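Local coordinates for flower-specific defensin (Nicotiana alata, PDB 4AAZ), which defends the plant as an antifungal peptide active against Fusarium oxysporum and Botrytis cinerea, and also retards the growth of Helicoverpa caterpillars, at residues T5-F10 with I25-T30; F29-C34 with L42-C47. All blocks are in the same frame, centred on the assembly; numbering follows the deposited sequence. Where two conformers were deposited one is given.

The two contacts lie side by side in a plant defensin of the gamma-thionin family, their centres about 7 Å apart, and they use overlapping parts of the chain 25-34, which runs from the end of helix 17-26 into the sheet and shares Phe29 and Thr30 between them. In contact 1 a glutamate just past the helix grips the turn after strand 2-6; in contact 2 the chain that follows pairs with strand 41-46. Phe29 touches Thr5 in the first and Cys43 in the second. Strands 2-6 and 41-46 are sheet neighbours, and a probable hydrogen bond joins Thr5 O to Cys43 N at 2.8 Å, while Ser7 CB packs 3.6 Å from Cys43 SG.

Contact 1: T5-F10 with I25-T30; sequences TESNTF and ISEKFT
Glu27 pushes its carboxylate into the turn Ser7-Thr9, and this is where the contact is tight. OE2 takes three hydrogen bonds: from Ser7 OG at 2.7 Å on its syn side, from Thr9 OG1, also at 2.7 Å, on its anti side, and from Thr9 N, which comes from above the carboxylate plane. OE1 accepts from Asn8 N at 2.9 Å in a nearly straight bond (167°). Glutamate suits the place because its chain, extended beyond CG (chi2 173°), reaches from the helix end to the turn and meets Thr9 tip to tip; so many donors would probably favour the ionised form. Serine suits its place because one hydroxyl can both donate and accept: Ser7 OG gives its proton to Glu27 and accepts from Phe10 N at 2.9 Å, an ST motif within the turn.

Toward solvent the contact is looser. A water accepts from Asn8 ND2 and donates to Glu27 OE1 at 2.7 Å, bridging two side chains that cross at about a right angle. At the strand end Thr5 crosses Phe29 at about a right angle, its CB 3.8 Å from both CE2 and CZ in an oblique van der Waals contact.

A Schellman motif with Lys28 at positive phi ends helix 17-26, so Glu27 and Phe29 stand at the bend leading to strand 31-34. Ser7 and Thr9 also touch Ala23 of that helix, and Thr5 and Ser7 bond through their backbones to strand 41-46.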
loop_
_atom_site.group_PDB
_atom_site.type_symbol
_atom_site.label_atom_id
_atom_site.label_comp_id
_atom_site.label_asym_id
_atom_site.label_seq_id
_atom_site.Cartn_x
_atom_site.Cartn_y
_atom_site.Cartn_z
ATOM N N THR A 5 -4.931 -4.729 1.438
ATOM C CA THR A 5 -4.329 -5.772 0.609
ATOM C C THR A 5 -2.884 -5.351 0.344
ATOM O O THR A 5 -2.667 -4.237 -0.127
ATOM C CB THR A 5 -5.060 -5.899 -0.728
ATOM O OG1 THR A 5 -6.443 -6.193 -0.489
ATOM C CG2 THR A 5 -4.443 -6.985 -1.568
ATOM N N GLU A 6 -1.902 -6.203 0.637
ATOM C CA GLU A 6 -0.516 -5.861 0.348
ATOM C C GLU A 6 -0.332 -5.555 -1.118
ATOM O O GLU A 6 -0.838 -6.275 -1.995
ATOM C CB GLU A 6 0.432 -6.965 0.791
ATOM C CG GLU A 6 1.892 -6.570 0.691
ATOM C CD GLU A 6 2.862 -7.487 1.403
ATOM O OE1 GLU A 6 2.455 -8.591 1.878
ATOM O OE2 GLU A 6 4.060 -7.122 1.486
ATOM N N SER A 7 0.383 -4.490 -1.423
ATOM C CA SER A 7 0.729 -4.164 -2.796
ATOM C C SER A 7 1.445 -5.278 -3.506
ATOM O O SER A 7 2.392 -5.869 -2.979
ATOM C CB SER A 7 1.634 -2.926 -2.794
ATOM O OG SER A 7 2.165 -2.625 -4.101
ATOM N N ASN A 8 1.038 -5.538 -4.750
ATOM C CA ASN A 8 1.714 -6.565 -5.540
ATOM C C ASN A 8 2.892 -6.065 -6.347
ATOM O O ASN A 8 3.687 -6.859 -6.821
ATOM C CB ASN A 8 0.702 -7.239 -6.443
ATOM C CG ASN A 8 -0.329 -8.030 -5.650
ATOM O OD1 ASN A 8 0.033 -8.785 -4.761
ATOM N ND2 ASN A 8 -1.615 -7.863 -5.965
ATOM N N THR A 9 2.978 -4.756 -6.534
ATOM C CA THR A 9 4.014 -4.149 -7.360
ATOM C C THR A 9 5.027 -3.284 -6.631
ATOM O O THR A 9 6.025 -2.892 -7.210
ATOM C CB THR A 9 3.405 -3.307 -8.520
ATOM O OG1 THR A 9 2.858 -2.061 -8.043
ATOM C CG2 THR A 9 2.373 -4.087 -9.274
ATOM N N PHE A 10 4.776 -2.926 -5.379
ATOM C CA PHE A 10 5.739 -2.086 -4.656
ATOM C C PHE A 10 6.988 -2.883 -4.308
ATOM O O PHE A 10 6.880 -3.948 -3.701
ATOM C CB PHE A 10 5.120 -1.564 -3.358
ATOM C CG PHE A 10 6.050 -0.759 -2.508
ATOM C CD1 PHE A 10 6.300 0.574 -2.786
ATOM C CD2 PHE A 10 6.659 -1.325 -1.411
ATOM C CE1 PHE A 10 7.153 1.308 -2.000
ATOM C CE2 PHE A 10 7.499 -0.606 -0.622
ATOM C CZ PHE A 10 7.753 0.723 -0.901
ATOM N N ILE A 25 -2.112 3.034 -6.027
ATOM C CA ILE A 25 -3.009 3.706 -6.974
ATOM C C ILE A 25 -2.823 3.105 -8.374
ATOM O O ILE A 25 -3.789 2.937 -9.119
ATOM C CB ILE A 25 -2.829 5.247 -6.904
ATOM C CG1 ILE A 25 -3.337 5.711 -5.549
ATOM C CG2 ILE A 25 -3.583 5.945 -8.013
ATOM C CD1 ILE A 25 -3.112 7.191 -5.245
ATOM N N SER A 26 -1.590 2.761 -8.744
ATOM C CA SER A 26 -1.295 2.096 -10.017
ATOM C C SER A 26 -2.040 0.782 -10.138
ATOM O O SER A 26 -2.354 0.340 -11.242
ATOM C CB SER A 26 0.202 1.800 -10.178
ATOM O OG SER A 26 0.978 2.964 -10.368
ATOM N N GLU A 27 -2.310 0.148 -8.984
ATOM C CA GLU A 27 -2.991 -1.137 -8.896
ATOM C C GLU A 27 -4.498 -0.992 -8.679
ATOM O O GLU A 27 -5.183 -1.960 -8.433
ATOM C CB GLU A 27 -2.396 -1.959 -7.757
ATOM C CG GLU A 27 -0.972 -2.393 -7.993
ATOM C CD GLU A 27 -0.338 -3.066 -6.793
ATOM O OE1 GLU A 27 -0.939 -3.996 -6.216
ATOM O OE2 GLU A 27 0.798 -2.682 -6.408
ATOM N N LYS A 28 -4.995 0.238 -8.801
ATOM C CA LYS A 28 -6.429 0.544 -8.712
ATOM C C LYS A 28 -6.991 0.480 -7.302
ATOM O O LYS A 28 -8.189 0.317 -7.109
ATOM C CB LYS A 28 -7.259 -0.262 -9.712
ATOM C CG LYS A 28 -6.860 -0.013 -11.156
ATOM C CD LYS A 28 -7.708 -0.847 -12.135
ATOM C CE LYS A 28 -6.930 -1.190 -13.400
ATOM N NZ LYS A 28 -5.774 -2.125 -13.132
ATOM N N PHE A 29 -6.129 0.661 -6.312
ATOM C CA PHE A 29 -6.563 0.965 -4.971
ATOM C C PHE A 29 -6.635 2.474 -4.837
ATOM O O PHE A 29 -6.230 3.213 -5.726
ATOM C CB PHE A 29 -5.599 0.352 -3.956
ATOM C CG PHE A 29 -5.560 -1.157 -3.969
ATOM C CD1 PHE A 29 -4.669 -1.823 -4.796
ATOM C CD2 PHE A 29 -6.396 -1.894 -3.141
ATOM C CE1 PHE A 29 -4.613 -3.185 -4.816
ATOM C CE2 PHE A 29 -6.350 -3.274 -3.140
ATOM C CZ PHE A 29 -5.466 -3.927 -3.986
ATOM N N THR A 30 -7.141 2.959 -3.709
ATOM C CA THR A 30 -7.289 4.386 -3.529
ATOM C C THR A 30 -6.198 4.997 -2.643
ATOM O O THR A 30 -6.047 6.216 -2.624
ATOM C CB THR A 30 -8.683 4.778 -3.023
ATOM O OG1 THR A 30 -8.975 4.079 -1.825
ATOM C CG2 THR A 30 -9.757 4.409 -4.039
HETATM O O HOH W 1 -2.623 -5.615 -7.541
#

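Contact 2: F29-C34 with L42-C47; sequences FTDGHC and LCTKPC. With EDO (1,2-ethanediol), chain C.
Strand 31-34 pairs antiparallel with the 42-46 part of strand 41-46, forming the beta hairpin of the defensin's cysteine-stabilised alpha-beta fold; the short axes approach to 4.6 Å at 144°. Asp31-Thr44 and His33-Leu42 are hydrogen-bonded pairs, with Leu42 N to His33 O at 2.8 Å, while Gly32-Cys43 between them is non-hydrogen-bonded. Thr30 and Asp31 both face Thr44 in a classic beta bulge: Thr44 O accepts from Thr30 N at 3.0 Å and only weakly from Asp31 N.

Cys43 CB sits over one face of the Phe29 ring, 3.3 Å from CG and offset toward the rim, a CH-pi contact. Cys43 SG, anti to its own carbonyl carbon (chi1 -53°), lies obliquely to the ring and continues into the disulfide to Cys24, tying the sheet to helix 17-26. Gly32, with no side chain, lets its CA come within 4.1 Å of Cys43 CA, on the face that carries the disulfide. Lys45, its CD 3.6 Å from Phe29 CD2, brings NZ to the side of the ring opposite Cys43 CB, an off-centre cation-pi contact.

The sheet face carrying Asp31, His33, Leu42 and Thr44 is more polar. Asp31 OD2 forms a salt bridge with Lys17, and ethanediol O2, probably from the crystallisation liquor, donates to Asp31 OD1. One water donates to Asp31 OD2 at 2.8 Å and hydrogen-bonds to Thr44 OG1 at 2.7 Å and, at the imidazole edge, to His33 ND1.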
loop_
_atom_site.group_PDB
_atom_site.type_symbol
_atom_site.label_atom_id
_atom_site.label_comp_id
_atom_site.label_asym_id
_atom_site.label_seq_id
_atom_site.Cartn_x
_atom_site.Cartn_y
_atom_site.Cartn_z
ATOM N N PHE A 29 -6.129 0.661 -6.312
ATOM C CA PHE A 29 -6.563 0.965 -4.971
ATOM C C PHE A 29 -6.635 2.474 -4.837
ATOM O O PHE A 29 -6.230 3.213 -5.726
ATOM C CB PHE A 29 -5.599 0.352 -3.956
ATOM C CG PHE A 29 -5.560 -1.157 -3.969
ATOM C CD1 PHE A 29 -4.669 -1.823 -4.796
ATOM C CD2 PHE A 29 -6.396 -1.894 -3.141
ATOM C CE1 PHE A 29 -4.613 -3.185 -4.816
ATOM C CE2 PHE A 29 -6.350 -3.274 -3.140
ATOM C CZ PHE A 29 -5.466 -3.927 -3.986
ATOM N N THR A 30 -7.141 2.959 -3.709
ATOM C CA THR A 30 -7.289 4.386 -3.529
ATOM C C THR A 30 -6.198 4.997 -2.643
ATOM O O THR A 30 -6.047 6.216 -2.624
ATOM C CB THR A 30 -8.683 4.778 -3.023
ATOM O OG1 THR A 30 -8.975 4.079 -1.825
ATOM C CG2 THR A 30 -9.757 4.409 -4.039
ATOM N N ASP A 31 -5.450 4.178 -1.911
ATOM C CA ASP A 31 -4.330 4.666 -1.111
ATOM C C ASP A 31 -3.391 3.507 -0.816
ATOM O O ASP A 31 -3.741 2.330 -1.009
ATOM C CB ASP A 31 -4.815 5.292 0.209
ATOM C CG ASP A 31 -3.701 5.980 0.990
ATOM O OD1 ASP A 31 -2.925 6.731 0.363
ATOM O OD2 ASP A 31 -3.599 5.800 2.232
ATOM N N GLY A 32 -2.198 3.847 -0.338
ATOM C CA GLY A 32 -1.291 2.888 0.246
ATOM C C GLY A 32 -0.593 3.505 1.431
ATOM O O GLY A 32 -0.300 4.688 1.424
ATOM N N HIS A 33 -0.314 2.698 2.454
ATOM C CA HIS A 33 0.441 3.125 3.614
ATOM C C HIS A 33 1.404 2.030 4.040
ATOM O O HIS A 33 1.268 0.861 3.625
ATOM C CB HIS A 33 -0.498 3.474 4.769
ATOM C CG HIS A 33 -1.205 2.280 5.324
ATOM N ND1 HIS A 33 -2.294 1.717 4.697
ATOM C CD2 HIS A 33 -0.963 1.523 6.418
ATOM C CE1 HIS A 33 -2.690 0.657 5.379
ATOM N NE2 HIS A 33 -1.904 0.519 6.429
ATOM N N CYS A 34 2.368 2.387 4.878
ATOM C CA CYS A 34 3.338 1.421 5.388
ATOM C C CYS A 34 2.883 0.830 6.702
ATOM O O CYS A 34 2.390 1.531 7.574
ATOM C CB CYS A 34 4.695 2.072 5.608
ATOM S SG CYS A 34 5.443 2.813 4.160
ATOM N N LEU A 42 0.785 -1.574 2.314
ATOM C CA LEU A 42 -0.584 -2.057 2.335
ATOM C C LEU A 42 -1.469 -1.089 1.597
ATOM O O LEU A 42 -1.560 0.098 1.951
ATOM C CB LEU A 42 -1.076 -2.251 3.769
ATOM C CG LEU A 42 -0.240 -3.209 4.619
ATOM C CD1 LEU A 42 -0.818 -3.269 6.063
ATOM C CD2 LEU A 42 -0.195 -4.583 3.996
ATOM N N CYS A 43 -2.122 -1.598 0.561
ATOM C CA CYS A 43 -3.080 -0.817 -0.200
ATOM C C CYS A 43 -4.457 -0.885 0.442
ATOM O O CYS A 43 -4.820 -1.911 1.058
ATOM C CB CYS A 43 -3.198 -1.330 -1.640
ATOM S SG CYS A 43 -1.628 -1.461 -2.531
ATOM N N THR A 44 -5.238 0.173 0.284
ATOM C CA THR A 44 -6.601 0.184 0.780
ATOM C C THR A 44 -7.569 0.634 -0.304
ATOM O O THR A 44 -7.221 1.459 -1.164
ATOM C CB THR A 44 -6.766 1.086 2.013
ATOM O OG1 THR A 44 -6.199 2.377 1.763
ATOM C CG2 THR A 44 -6.083 0.481 3.200
ATOM N N LYS A 45 -8.781 0.085 -0.273
ATOM C CA LYS A 45 -9.873 0.589 -1.106
ATOM C C LYS A 45 -11.172 0.180 -0.439
ATOM O O LYS A 45 -11.161 -0.719 0.407
ATOM C CB LYS A 45 -9.783 0.038 -2.541
ATOM C CG LYS A 45 -10.008 -1.453 -2.694
ATOM C CD LYS A 45 -9.867 -1.864 -4.154
ATOM C CE LYS A 45 -10.017 -3.352 -4.353
ATOM N NZ LYS A 45 -9.826 -3.717 -5.794
ATOM N N PRO A 46 -12.290 0.814 -0.793
ATOM C CA PRO A 46 -13.584 0.437 -0.226
ATOM C C PRO A 46 -13.906 -1.012 -0.523
ATOM O O PRO A 46 -13.605 -1.526 -1.599
ATOM C CB PRO A 46 -14.570 1.371 -0.939
ATOM C CG PRO A 46 -13.730 2.604 -1.244
ATOM C CD PRO A 46 -12.391 2.009 -1.651
ATOM N N CYS A 47 -14.541 -1.669 0.434
ATOM C CA CYS A 47 -14.945 -3.055 0.291
ATOM C C CYS A 47 -16.237 -3.333 1.033
ATOM O O CYS A 47 -16.778 -2.403 1.655
ATOM C CB CYS A 47 -13.880 -3.978 0.811
ATOM S SG CYS A 47 -13.584 -3.842 2.586
ATOM O OXT CYS A 47 -16.748 -4.465 0.986
HETATM C C1 EDO C . -4.454 10.885 1.900
HETATM O O1 EDO C . -5.266 11.695 1.004
HETATM C C2 EDO C . -4.441 9.428 1.450
HETATM O O2 EDO C . -3.677 9.315 0.255
HETATM O O HOH W 2 -8.006 4.106 0.773
HETATM O O HOH W 3 -3.678 2.990 2.621
#